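Local structure of possible prolidase (Bifidobacterium longum NCC2705, 2P9B) at residues 66-71 with 408-413; 204-209 with 243-248; 263-268 with 290-295; 402-407 with 418-423. The protein is a putative amidohydrolase-family enzyme that probably hydrolyses carbon-nitrogen bonds, possibly as a prolidase. One frame throughout, in Å; residues are numbered along the deposited sequence.

Contact 1 (66-71 with 408-413); sequences GKIVMP and ANPLDD
Ile68 and Asn409 bring the two backbones closest, with the CA of Ile68 6.1 Å from the CA of Asn409, as strand residues 68-71 pass the loop 408-413. The segments share no hydrogen bond; they meet by apolar packing. Ile68 carries most of it. CG1 lies beside the backbone N (chi1 -85°), which sets it next to the start of the loop. Beyond CG1, Ile68 CD1 rests 3.7 Å from Ala408 C. The other branch, Ile68 CG2, meets Pro410 CD at 4.0 Å, the two side chains sliding past each other in opposite directions. Farther along the strand, the selenium of Met70 (atom SE) touches Pro410 CG at 4.3 Å. An alanine at Ile68 would probably leave Pro410 CD without its apolar partner and open a gap against Ala408 and Asn409. The loop fixes its own shape. Asn409 OD1 accepts from Leu411 N at 2.8 Å, forming an Asx turn, with the donor above the plane of the side-chain carbonyl. The turn thus spans Pro410, the residue that meets Ile68 and Met70. Around the contact, strand 68-78 lies between strands 19-22 and 403-406 of a mixed sheet. Ile68 and Asn409 both touch Val22 of strand 19-22. Met70 and Leu411 both reach Leu375, so helix 371-385 packs against both the strand and the loop.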
loop_
_atom_site.group_PDB
_atom_site.type_symbol
_atom_site.label_atom_id
_atom_site.label_comp_id
_atom_site.label_asym_id
_atom_site.label_seq_id
_atom_site.Cartn_x
_atom_site.Cartn_y
_atom_site.Cartn_z
ATOM N N GLY A 66 25.050 -7.867 -12.140
ATOM C CA GLY A 66 25.085 -8.171 -10.720
ATOM C C GLY A 66 23.918 -7.612 -9.920
ATOM O O GLY A 66 23.848 -7.778 -8.701
ATOM N N LYS A 67 22.992 -6.956 -10.606
ATOM C CA LYS A 67 21.834 -6.360 -9.944
ATOM C C LYS A 67 20.550 -7.137 -10.220
ATOM O O LYS A 67 20.473 -7.920 -11.168
ATOM C CB LYS A 67 21.644 -4.918 -10.430
ATOM C CG LYS A 67 22.849 -3.999 -10.253
ATOM C CD LYS A 67 23.101 -3.667 -8.790
ATOM C CE LYS A 67 24.205 -2.625 -8.637
ATOM N NZ LYS A 67 25.492 -3.090 -9.214
ATOM N N ILE A 68 19.549 -6.917 -9.372
ATOM C CA ILE A 68 18.239 -7.537 -9.535
ATOM C C ILE A 68 17.277 -6.390 -9.817
ATOM O O ILE A 68 17.399 -5.324 -9.213
ATOM C CB ILE A 68 17.769 -8.261 -8.240
ATOM C CG1 ILE A 68 18.347 -9.679 -8.184
ATOM C CG2 ILE A 68 16.241 -8.321 -8.186
ATOM C CD1 ILE A 68 19.837 -9.731 -8.027
ATOM N N VAL A 69 16.352 -6.581 -10.749
ATOM C CA VAL A 69 15.367 -5.541 -11.023
ATOM C C VAL A 69 14.002 -6.194 -10.909
ATOM O O VAL A 69 13.800 -7.315 -11.371
ATOM C CB VAL A 69 15.523 -4.919 -12.426
ATOM C CG1 VAL A 69 15.342 -5.976 -13.492
ATOM C CG2 VAL A 69 14.499 -3.794 -12.605
HETATM N N MSE A 70 13.077 -5.489 -10.271
HETATM C CA MSE A 70 11.732 -5.994 -10.065
HETATM C C MSE A 70 10.761 -4.832 -10.190
HETATM O O MSE A 70 11.182 -3.682 -10.322
HETATM C CB MSE A 70 11.616 -6.643 -8.667
HETATM C CG MSE A 70 11.781 -5.685 -7.462
HETATM SE SE MSE A 70 11.430 -6.431 -5.727
HETATM C CE MSE A 70 9.530 -6.472 -5.836
ATOM N N PRO A 71 9.448 -5.119 -10.185
ATOM C CA PRO A 71 8.492 -4.016 -10.292
ATOM C C PRO A 71 8.624 -3.169 -9.030
ATOM O O PRO A 71 9.018 -3.680 -7.980
ATOM C CB PRO A 71 7.137 -4.722 -10.337
ATOM C CG PRO A 71 7.463 -6.076 -10.943
ATOM C CD PRO A 71 8.760 -6.422 -10.240
ATOM N N ALA A 408 20.748 -7.413 -4.301
ATOM C CA ALA A 408 20.679 -8.845 -4.032
ATOM C C ALA A 408 19.279 -9.354 -4.357
ATOM O O ALA A 408 18.361 -8.562 -4.573
ATOM C CB ALA A 408 21.024 -9.126 -2.568
ATOM N N ASN A 409 19.118 -10.673 -4.385
ATOM C CA ASN A 409 17.830 -11.281 -4.706
ATOM C C ASN A 409 16.914 -11.361 -3.487
ATOM O O ASN A 409 17.200 -12.081 -2.531
ATOM C CB ASN A 409 18.044 -12.688 -5.268
ATOM C CG ASN A 409 16.784 -13.272 -5.863
ATOM O OD1 ASN A 409 15.676 -12.866 -5.521
ATOM N ND2 ASN A 409 16.947 -14.243 -6.754
ATOM N N PRO A 410 15.783 -10.635 -3.514
ATOM C CA PRO A 410 14.838 -10.642 -2.393
ATOM C C PRO A 410 14.151 -11.986 -2.164
ATOM O O PRO A 410 13.577 -12.215 -1.105
ATOM C CB PRO A 410 13.856 -9.535 -2.765
ATOM C CG PRO A 410 13.811 -9.633 -4.260
ATOM C CD PRO A 410 15.286 -9.782 -4.611
ATOM N N LEU A 411 14.205 -12.870 -3.155
ATOM C CA LEU A 411 13.593 -14.187 -3.008
ATOM C C LEU A 411 14.423 -15.020 -2.033
ATOM O O LEU A 411 13.906 -15.929 -1.378
ATOM C CB LEU A 411 13.506 -14.893 -4.363
ATOM C CG LEU A 411 12.392 -14.393 -5.287
ATOM C CD1 LEU A 411 12.570 -14.940 -6.691
ATOM C CD2 LEU A 411 11.052 -14.810 -4.700
ATOM N N ASP A 412 15.708 -14.695 -1.931
ATOM C CA ASP A 412 16.607 -15.408 -1.029
ATOM C C ASP A 412 16.651 -14.748 0.344
ATOM O O ASP A 412 16.929 -15.404 1.351
ATOM C CB ASP A 412 18.020 -15.472 -1.615
ATOM C CG ASP A 412 18.070 -16.229 -2.925
ATOM O OD1 ASP A 412 17.350 -17.240 -3.051
ATOM O OD2 ASP A 412 18.838 -15.819 -3.820
ATOM N N ASP A 413 16.378 -13.447 0.381
ATOM C CA ASP A 413 16.365 -12.686 1.631
ATOM C C ASP A 413 15.603 -11.393 1.368
ATOM O O ASP A 413 16.094 -10.513 0.660
ATOM C CB ASP A 413 17.791 -12.350 2.078
ATOM C CG ASP A 413 17.854 -11.848 3.513
ATOM O OD1 ASP A 413 16.921 -11.146 3.953
ATOM O OD2 ASP A 413 18.853 -12.150 4.203
#

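Contact 2 (204-209 with 243-248); sequences IAATGG and VGAHAQ
His246 and Thr207 meet where two parallel strands end. The imidazole has Thr207 OG1 over one face, 3.7 Å above the plane and offset toward the rim. His246 NE2 lies 2.8 Å from Thr207 O, and Ala205 CB sits in plane at the ring edge, 3.6 Å from His246 CD2. The ring position needs caution: its chi1 of 124° is not staggered, and Gly208 O is modelled too close. Thr207 is itself held, since its OG1 accepts from Gln248 N at 3.1 Å. An alanine at His246 would probably leave Thr207 O without its nitrogen neighbour and open a gap beside Ala205. Ladder bonds set the register. Ile204 N donates to Gly244 O at 2.8 Å, His246 N to Ile204 O at 2.9 Å, and Ala206 N to His246 O. Behind them, Ile204 CD1 packs on Val243 CG1 at 3.5 Å, and the Ile204 side chain also touches Ile232 of helix 226-238, on the helix side of the barrel. Asp212 accepts from Gly209 N, just beyond the strand. The pair is apolar at Ile204 and Val243 and polar around Thr207 and His246. This polar end lies near a possible vacant metal site (His77, His79, Asp345), consistent with the active-site end of an amidohydrolase barrel.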
loop_
_atom_site.group_PDB
_atom_site.type_symbol
_atom_site.label_atom_id
_atom_site.label_comp_id
_atom_site.label_asym_id
_atom_site.label_seq_id
_atom_site.Cartn_x
_atom_site.Cartn_y
_atom_site.Cartn_z
ATOM N N ILE A 204 -12.887 4.838 5.111
ATOM C CA ILE A 204 -13.933 4.871 6.128
ATOM C C ILE A 204 -13.405 4.158 7.369
ATOM O O ILE A 204 -12.701 3.154 7.253
ATOM C CB ILE A 204 -15.201 4.093 5.683
ATOM C CG1 ILE A 204 -15.726 4.624 4.349
ATOM C CG2 ILE A 204 -16.285 4.213 6.745
ATOM C CD1 ILE A 204 -16.809 3.742 3.744
ATOM N N ALA A 205 -13.731 4.678 8.547
ATOM C CA ALA A 205 -13.340 4.033 9.793
ATOM C C ALA A 205 -14.600 3.280 10.229
ATOM O O ALA A 205 -15.536 3.878 10.755
ATOM C CB ALA A 205 -12.947 5.074 10.838
ATOM N N ALA A 206 -14.638 1.978 9.976
ATOM C CA ALA A 206 -15.804 1.170 10.339
ATOM C C ALA A 206 -15.820 0.873 11.828
ATOM O O ALA A 206 -16.879 0.685 12.426
ATOM C CB ALA A 206 -15.795 -0.139 9.558
ATOM N N THR A 207 -14.631 0.839 12.419
ATOM C CA THR A 207 -14.470 0.540 13.833
ATOM C C THR A 207 -13.407 1.442 14.449
ATOM O O THR A 207 -12.860 2.320 13.781
ATOM C CB THR A 207 -13.993 -0.907 14.015
ATOM O OG1 THR A 207 -12.698 -1.044 13.421
ATOM C CG2 THR A 207 -14.946 -1.875 13.338
ATOM N N GLY A 208 -13.119 1.209 15.730
ATOM C CA GLY A 208 -12.090 1.965 16.416
ATOM C C GLY A 208 -10.751 1.382 16.004
ATOM O O GLY A 208 -10.711 0.491 15.156
ATOM N N GLY A 209 -9.660 1.852 16.601
ATOM C CA GLY A 209 -8.342 1.351 16.236
ATOM C C GLY A 209 -7.857 0.097 16.945
ATOM O O GLY A 209 -8.601 -0.541 17.690
ATOM N N VAL A 243 -13.076 2.075 -2.335
ATOM C CA VAL A 243 -13.281 2.392 -0.931
ATOM C C VAL A 243 -12.601 1.394 -0.004
ATOM O O VAL A 243 -12.680 0.186 -0.212
ATOM C CB VAL A 243 -14.791 2.409 -0.613
ATOM C CG1 VAL A 243 -15.022 2.709 0.860
ATOM C CG2 VAL A 243 -15.488 3.434 -1.495
ATOM N N GLY A 244 -11.929 1.922 1.012
ATOM C CA GLY A 244 -11.264 1.089 1.990
ATOM C C GLY A 244 -11.895 1.367 3.336
ATOM O O GLY A 244 -12.319 2.491 3.615
ATOM N N ALA A 245 -11.989 0.339 4.169
ATOM C CA ALA A 245 -12.570 0.516 5.485
ATOM C C ALA A 245 -11.645 -0.114 6.501
ATOM O O ALA A 245 -11.192 -1.241 6.333
ATOM C CB ALA A 245 -13.941 -0.139 5.554
ATOM N N HIS A 246 -11.345 0.639 7.542
ATOM C CA HIS A 246 -10.496 0.139 8.596
ATOM C C HIS A 246 -11.448 -0.557 9.571
ATOM O O HIS A 246 -12.417 0.034 10.041
ATOM C CB HIS A 246 -9.733 1.323 9.204
ATOM C CG HIS A 246 -9.910 1.492 10.675
ATOM N ND1 HIS A 246 -9.361 0.626 11.596
ATOM C CD2 HIS A 246 -10.522 2.466 11.389
ATOM C CE1 HIS A 246 -9.623 1.064 12.815
ATOM N NE2 HIS A 246 -10.326 2.179 12.719
ATOM N N ALA A 247 -11.196 -1.839 9.818
ATOM C CA ALA A 247 -12.038 -2.621 10.717
ATOM C C ALA A 247 -11.178 -3.658 11.422
ATOM O O ALA A 247 -10.425 -4.385 10.776
ATOM C CB ALA A 247 -13.144 -3.304 9.928
ATOM N N GLN A 248 -11.283 -3.714 12.747
ATOM C CA GLN A 248 -10.510 -4.670 13.533
ATOM C C GLN A 248 -11.376 -5.639 14.342
ATOM O O GLN A 248 -10.968 -6.130 15.395
ATOM C CB GLN A 248 -9.522 -3.939 14.461
ATOM C CG GLN A 248 -10.018 -2.636 15.100
ATOM C CD GLN A 248 -11.120 -2.837 16.133
ATOM O OE1 GLN A 248 -10.941 -2.548 17.322
ATOM N NE2 GLN A 248 -12.266 -3.317 15.682
#

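Contact 3 (263-268 with 290-295); sequences TIEHGS and ALIPTL
The His266 ring has Thr294 OG1 over the centre of one face, 3.3 Å above the plane, while Glu265 CB lies in plane at its edge. Thr294 OG1 comes closest to His266 ND1, at 3.4 Å. The hydroxyl donates to Pro293 O at 2.6 Å, from above the carbonyl plane, and this bond would help to hold the hydroxyl over the ring. The Glu265 carboxylate is the second flat group. Its OE2 accepts from Thr263 OG1 at 2.8 Å through the syn lone pair and lies 3.4 Å from Ile292 CG1. Glu265 and Ile292 run side by side on one face of the sheet. Strands 263-264 and 290-292 are parallel neighbours joined through helix 272-279, a beta-alpha-beta crossover of the TIM barrel fold. Ile264 N donates to Ala290 O at 2.9 Å, and Ile292 N donates to Ile264 O at 2.8 Å. The ladder continues past the corner at Glu265, where His266 N donates to Ile292 O. On the other face of the sheet, Ile264 CG2 meets Leu291 CD1 at 4.1 Å. Gly267 has positive phi, and a CB there would clash with Leu291 CD1. Both carboxylate oxygens of Glu265 have salt bridges, OE2 to Arg133 and OE1 to Lys203. Glu265 also touches His77, and His266 touches Asp345; both partners belong to a possible vacant metal site.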
loop_
_atom_site.group_PDB
_atom_site.type_symbol
_atom_site.label_atom_id
_atom_site.label_comp_id
_atom_site.label_asym_id
_atom_site.label_seq_id
_atom_site.Cartn_x
_atom_site.Cartn_y
_atom_site.Cartn_z
ATOM N N THR A 263 -11.725 -2.689 0.004
ATOM C CA THR A 263 -10.587 -3.203 0.755
ATOM C C THR A 263 -10.824 -3.099 2.250
ATOM O O THR A 263 -11.366 -2.107 2.740
ATOM C CB THR A 263 -9.279 -2.438 0.430
ATOM O OG1 THR A 263 -9.410 -1.069 0.827
ATOM C CG2 THR A 263 -8.967 -2.514 -1.047
ATOM N N ILE A 264 -10.428 -4.141 2.967
ATOM C CA ILE A 264 -10.559 -4.153 4.415
ATOM C C ILE A 264 -9.146 -3.963 4.960
ATOM O O ILE A 264 -8.242 -4.718 4.597
ATOM C CB ILE A 264 -11.092 -5.508 4.926
ATOM C CG1 ILE A 264 -12.500 -5.765 4.374
ATOM C CG2 ILE A 264 -11.075 -5.531 6.457
ATOM C CD1 ILE A 264 -13.557 -4.782 4.846
ATOM N N GLU A 265 -8.955 -2.949 5.802
ATOM C CA GLU A 265 -7.648 -2.692 6.403
ATOM C C GLU A 265 -7.625 -3.246 7.820
ATOM O O GLU A 265 -8.564 -3.042 8.587
ATOM C CB GLU A 265 -7.326 -1.196 6.451
ATOM C CG GLU A 265 -6.796 -0.632 5.143
ATOM C CD GLU A 265 -7.830 -0.649 4.053
ATOM O OE1 GLU A 265 -8.938 -0.123 4.295
ATOM O OE2 GLU A 265 -7.539 -1.176 2.959
ATOM N N HIS A 266 -6.529 -3.931 8.144
ATOM C CA HIS A 266 -6.309 -4.575 9.439
ATOM C C HIS A 266 -7.060 -5.903 9.437
ATOM O O HIS A 266 -6.461 -6.962 9.274
ATOM C CB HIS A 266 -6.783 -3.684 10.592
ATOM C CG HIS A 266 -5.969 -2.437 10.767
ATOM N ND1 HIS A 266 -5.939 -1.428 9.828
ATOM C CD2 HIS A 266 -5.155 -2.040 11.772
ATOM C CE1 HIS A 266 -5.142 -0.461 10.249
ATOM N NE2 HIS A 266 -4.653 -0.808 11.426
ATOM N N GLY A 267 -8.374 -5.843 9.608
ATOM C CA GLY A 267 -9.157 -7.066 9.583
ATOM C C GLY A 267 -9.300 -7.768 10.916
ATOM O O GLY A 267 -8.906 -7.246 11.957
ATOM N N SER A 268 -9.859 -8.970 10.874
ATOM C CA SER A 268 -10.090 -9.751 12.082
ATOM C C SER A 268 -10.100 -11.223 11.726
ATOM O O SER A 268 -9.882 -11.590 10.575
ATOM C CB SER A 268 -11.452 -9.389 12.664
ATOM O OG SER A 268 -12.484 -9.779 11.767
ATOM N N ALA A 290 -10.773 -7.066 -1.065
ATOM C CA ALA A 290 -9.434 -7.533 -0.757
ATOM C C ALA A 290 -9.093 -7.201 0.687
ATOM O O ALA A 290 -9.720 -6.339 1.296
ATOM C CB ALA A 290 -8.418 -6.883 -1.697
ATOM N N LEU A 291 -8.104 -7.901 1.227
ATOM C CA LEU A 291 -7.665 -7.675 2.600
ATOM C C LEU A 291 -6.265 -7.063 2.622
ATOM O O LEU A 291 -5.379 -7.518 1.902
ATOM C CB LEU A 291 -7.643 -9.003 3.358
ATOM C CG LEU A 291 -7.067 -8.978 4.776
ATOM C CD1 LEU A 291 -7.962 -8.160 5.692
ATOM C CD2 LEU A 291 -6.943 -10.392 5.297
ATOM N N ILE A 292 -6.075 -6.023 3.437
ATOM C CA ILE A 292 -4.767 -5.372 3.592
ATOM C C ILE A 292 -4.476 -5.489 5.094
ATOM O O ILE A 292 -4.786 -4.585 5.863
ATOM C CB ILE A 292 -4.805 -3.865 3.207
ATOM C CG1 ILE A 292 -5.471 -3.676 1.836
ATOM C CG2 ILE A 292 -3.372 -3.309 3.126
ATOM C CD1 ILE A 292 -4.710 -4.287 0.692
ATOM N N PRO A 293 -3.877 -6.612 5.528
ATOM C CA PRO A 293 -3.566 -6.846 6.945
ATOM C C PRO A 293 -2.857 -5.738 7.714
ATOM O O PRO A 293 -3.133 -5.535 8.896
ATOM C CB PRO A 293 -2.739 -8.132 6.914
ATOM C CG PRO A 293 -3.254 -8.840 5.700
ATOM C CD PRO A 293 -3.353 -7.710 4.697
ATOM N N THR A 294 -1.942 -5.033 7.056
ATOM C CA THR A 294 -1.177 -3.968 7.706
ATOM C C THR A 294 -0.592 -4.455 9.035
ATOM O O THR A 294 -0.710 -3.791 10.066
ATOM C CB THR A 294 -2.043 -2.707 7.962
ATOM O OG1 THR A 294 -2.968 -2.961 9.024
ATOM C CG2 THR A 294 -2.828 -2.341 6.714
ATOM N N LEU A 295 0.057 -5.615 8.995
ATOM C CA LEU A 295 0.651 -6.189 10.195
ATOM C C LEU A 295 1.672 -5.249 10.824
ATOM O O LEU A 295 1.834 -5.226 12.042
ATOM C CB LEU A 295 1.310 -7.532 9.875
ATOM C CG LEU A 295 0.346 -8.600 9.342
ATOM C CD1 LEU A 295 1.097 -9.900 9.114
ATOM C CD2 LEU A 295 -0.788 -8.811 10.335
#

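Contact 4 (402-407 with 418-423); sequences DLLVLN and EHPALV
Val405 O is gripped by two successive backbone N-H groups, Ala421 N at 2.7 Å and Leu422 N at 3.2 Å. The first donor stands closer to the direction of the carbonyl, with a C=O...N angle of 154°; the second comes in at 131°. In return, Val405 N donates to Leu422 O at 2.8 Å, nearly along the C=O axis. On its side of the sheet, Val405 CB packs on Leu422 CB at 4.0 Å. The side of Leu404 and Val423 is the more deeply buried. Leu404 CG is anti to the backbone N (chi1 170°), and beyond it CD1 lies across Pro420, 3.6 Å from Pro420 CB. The same methyl touches Val423 CG2. Toward Asn407 and His419 the chains spread apart, and Asn407 ND2 touches Ala421 CB at 3.5 Å. There a water bridges the backbones, accepting from Asn407 N at 3.0 Å and donating to His419 O at 2.7 Å. Outside, Leu404 and Leu406 rest on Met70 of strand 68-78, while Val423 touches Thr130 of strand 129-134. The pair belongs to the antiparallel strands 403-406 and 422-425 of the mixed sheet. Within it, Ala421 and Leu422 opposite the single Val405 make a classic beta bulge, with Val405 O taking both N-H groups.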
loop_
_atom_site.group_PDB
_atom_site.type_symbol
_atom_site.label_atom_id
_atom_site.label_comp_id
_atom_site.label_asym_id
_atom_site.label_seq_id
_atom_site.Cartn_x
_atom_site.Cartn_y
_atom_site.Cartn_z
ATOM N N ASP A 402 8.096 1.536 -13.817
ATOM C CA ASP A 402 8.267 1.655 -12.373
ATOM C C ASP A 402 9.189 0.500 -12.009
ATOM O O ASP A 402 8.738 -0.643 -11.845
ATOM C CB ASP A 402 6.917 1.511 -11.656
ATOM C CG ASP A 402 6.013 2.730 -11.849
ATOM O OD1 ASP A 402 6.508 3.868 -11.694
ATOM O OD2 ASP A 402 4.810 2.547 -12.140
ATOM N N LEU A 403 10.483 0.793 -11.899
ATOM C CA LEU A 403 11.471 -0.244 -11.615
ATOM C C LEU A 403 12.192 -0.074 -10.296
ATOM O O LEU A 403 12.521 1.038 -9.891
ATOM C CB LEU A 403 12.529 -0.277 -12.722
ATOM C CG LEU A 403 12.097 -0.038 -14.171
ATOM C CD1 LEU A 403 13.302 -0.239 -15.097
ATOM C CD2 LEU A 403 10.982 -0.975 -14.554
ATOM N N LEU A 404 12.452 -1.191 -9.636
ATOM C CA LEU A 404 13.177 -1.164 -8.380
ATOM C C LEU A 404 14.409 -2.038 -8.585
ATOM O O LEU A 404 14.300 -3.248 -8.810
ATOM C CB LEU A 404 12.312 -1.707 -7.242
ATOM C CG LEU A 404 13.023 -1.954 -5.907
ATOM C CD1 LEU A 404 13.734 -0.689 -5.440
ATOM C CD2 LEU A 404 11.993 -2.418 -4.877
ATOM N N VAL A 405 15.577 -1.408 -8.542
ATOM C CA VAL A 405 16.839 -2.119 -8.735
ATOM C C VAL A 405 17.459 -2.426 -7.378
ATOM O O VAL A 405 17.646 -1.531 -6.552
ATOM C CB VAL A 405 17.809 -1.277 -9.585
ATOM C CG1 VAL A 405 19.049 -2.091 -9.921
ATOM C CG2 VAL A 405 17.105 -0.822 -10.867
ATOM N N LEU A 406 17.775 -3.700 -7.167
ATOM C CA LEU A 406 18.340 -4.180 -5.909
ATOM C C LEU A 406 19.749 -4.752 -6.056
ATOM O O LEU A 406 20.158 -5.148 -7.142
ATOM C CB LEU A 406 17.419 -5.251 -5.322
ATOM C CG LEU A 406 15.946 -4.841 -5.223
ATOM C CD1 LEU A 406 15.090 -6.026 -4.763
ATOM C CD2 LEU A 406 15.809 -3.674 -4.263
ATOM N N ASN A 407 20.471 -4.814 -4.942
ATOM C CA ASN A 407 21.834 -5.333 -4.941
ATOM C C ASN A 407 21.884 -6.835 -4.677
ATOM O O ASN A 407 22.935 -7.464 -4.816
ATOM C CB ASN A 407 22.670 -4.584 -3.900
ATOM C CG ASN A 407 22.989 -3.163 -4.325
ATOM O OD1 ASN A 407 22.937 -2.234 -3.521
ATOM N ND2 ASN A 407 23.332 -2.989 -5.593
ATOM N N GLU A 418 15.383 -3.610 1.691
ATOM C CA GLU A 418 15.647 -2.466 2.555
ATOM C C GLU A 418 16.501 -1.348 1.958
ATOM O O GLU A 418 16.197 -0.172 2.150
ATOM C CB GLU A 418 16.259 -2.945 3.874
ATOM C CG GLU A 418 16.386 -1.848 4.926
ATOM C CD GLU A 418 16.838 -2.381 6.271
ATOM O OE1 GLU A 418 17.538 -3.413 6.296
ATOM O OE2 GLU A 418 16.507 -1.761 7.299
ATOM N N HIS A 419 17.557 -1.705 1.236
ATOM C CA HIS A 419 18.427 -0.690 0.648
ATOM C C HIS A 419 18.488 -0.797 -0.870
ATOM O O HIS A 419 19.354 -1.478 -1.424
ATOM C CB HIS A 419 19.840 -0.800 1.232
ATOM C CG HIS A 419 19.887 -0.708 2.725
ATOM N ND1 HIS A 419 19.689 -1.798 3.546
ATOM C CD2 HIS A 419 20.083 0.351 3.548
ATOM C CE1 HIS A 419 19.764 -1.416 4.808
ATOM N NE2 HIS A 419 20.001 -0.116 4.837
ATOM N N PRO A 420 17.568 -0.114 -1.568
ATOM C CA PRO A 420 17.553 -0.162 -3.033
ATOM C C PRO A 420 18.826 0.400 -3.665
ATOM O O PRO A 420 19.488 1.271 -3.094
ATOM C CB PRO A 420 16.328 0.683 -3.398
ATOM C CG PRO A 420 15.446 0.566 -2.190
ATOM C CD PRO A 420 16.439 0.680 -1.059
ATOM N N ALA A 421 19.162 -0.108 -4.846
ATOM C CA ALA A 421 20.325 0.368 -5.579
ATOM C C ALA A 421 19.887 1.585 -6.390
ATOM O O ALA A 421 20.623 2.564 -6.531
ATOM C CB ALA A 421 20.841 -0.723 -6.510
ATOM N N LEU A 422 18.669 1.513 -6.921
ATOM C CA LEU A 422 18.114 2.603 -7.716
ATOM C C LEU A 422 16.614 2.412 -7.870
ATOM O O LEU A 422 16.137 1.286 -7.987
ATOM C CB LEU A 422 18.762 2.630 -9.109
ATOM C CG LEU A 422 18.245 3.639 -10.143
ATOM C CD1 LEU A 422 18.532 5.061 -9.680
ATOM C CD2 LEU A 422 18.921 3.387 -11.489
ATOM N N VAL A 423 15.881 3.518 -7.860
ATOM C CA VAL A 423 14.433 3.478 -8.027
ATOM C C VAL A 423 14.091 4.317 -9.253
ATOM O O VAL A 423 14.628 5.404 -9.432
ATOM C CB VAL A 423 13.704 4.080 -6.816
ATOM C CG1 VAL A 423 12.191 3.906 -6.979
ATOM C CG2 VAL A 423 14.182 3.411 -5.548
HETATM O O HOH W 1 19.204 -4.028 -2.393
#

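In the fold
The four contacts form two separate groups, with contact 4 across the chain's centre from contacts 2 and 3. Contacts 2 and 3 share a parallel sheet of the barrel, where strands 243-247 and 263-264 are neighbours, and their centres lie 9 Å apart. Contacts 1 and 4 also have centres 9 Å apart, and both reach the mixed sheet, where strands 68-78 and 403-406 are neighbours. Contacts 1 and 2 are far apart, about 23 Å between nearest atoms. Contact 3 is wholly buried; contact 2 is partly so. Both combine backbone ladders with polar side chains near a possible metal site. Contact 1 is mainly buried and apolar, whereas contact 4 runs from a buried strand pair to an exposed, water-bridged end.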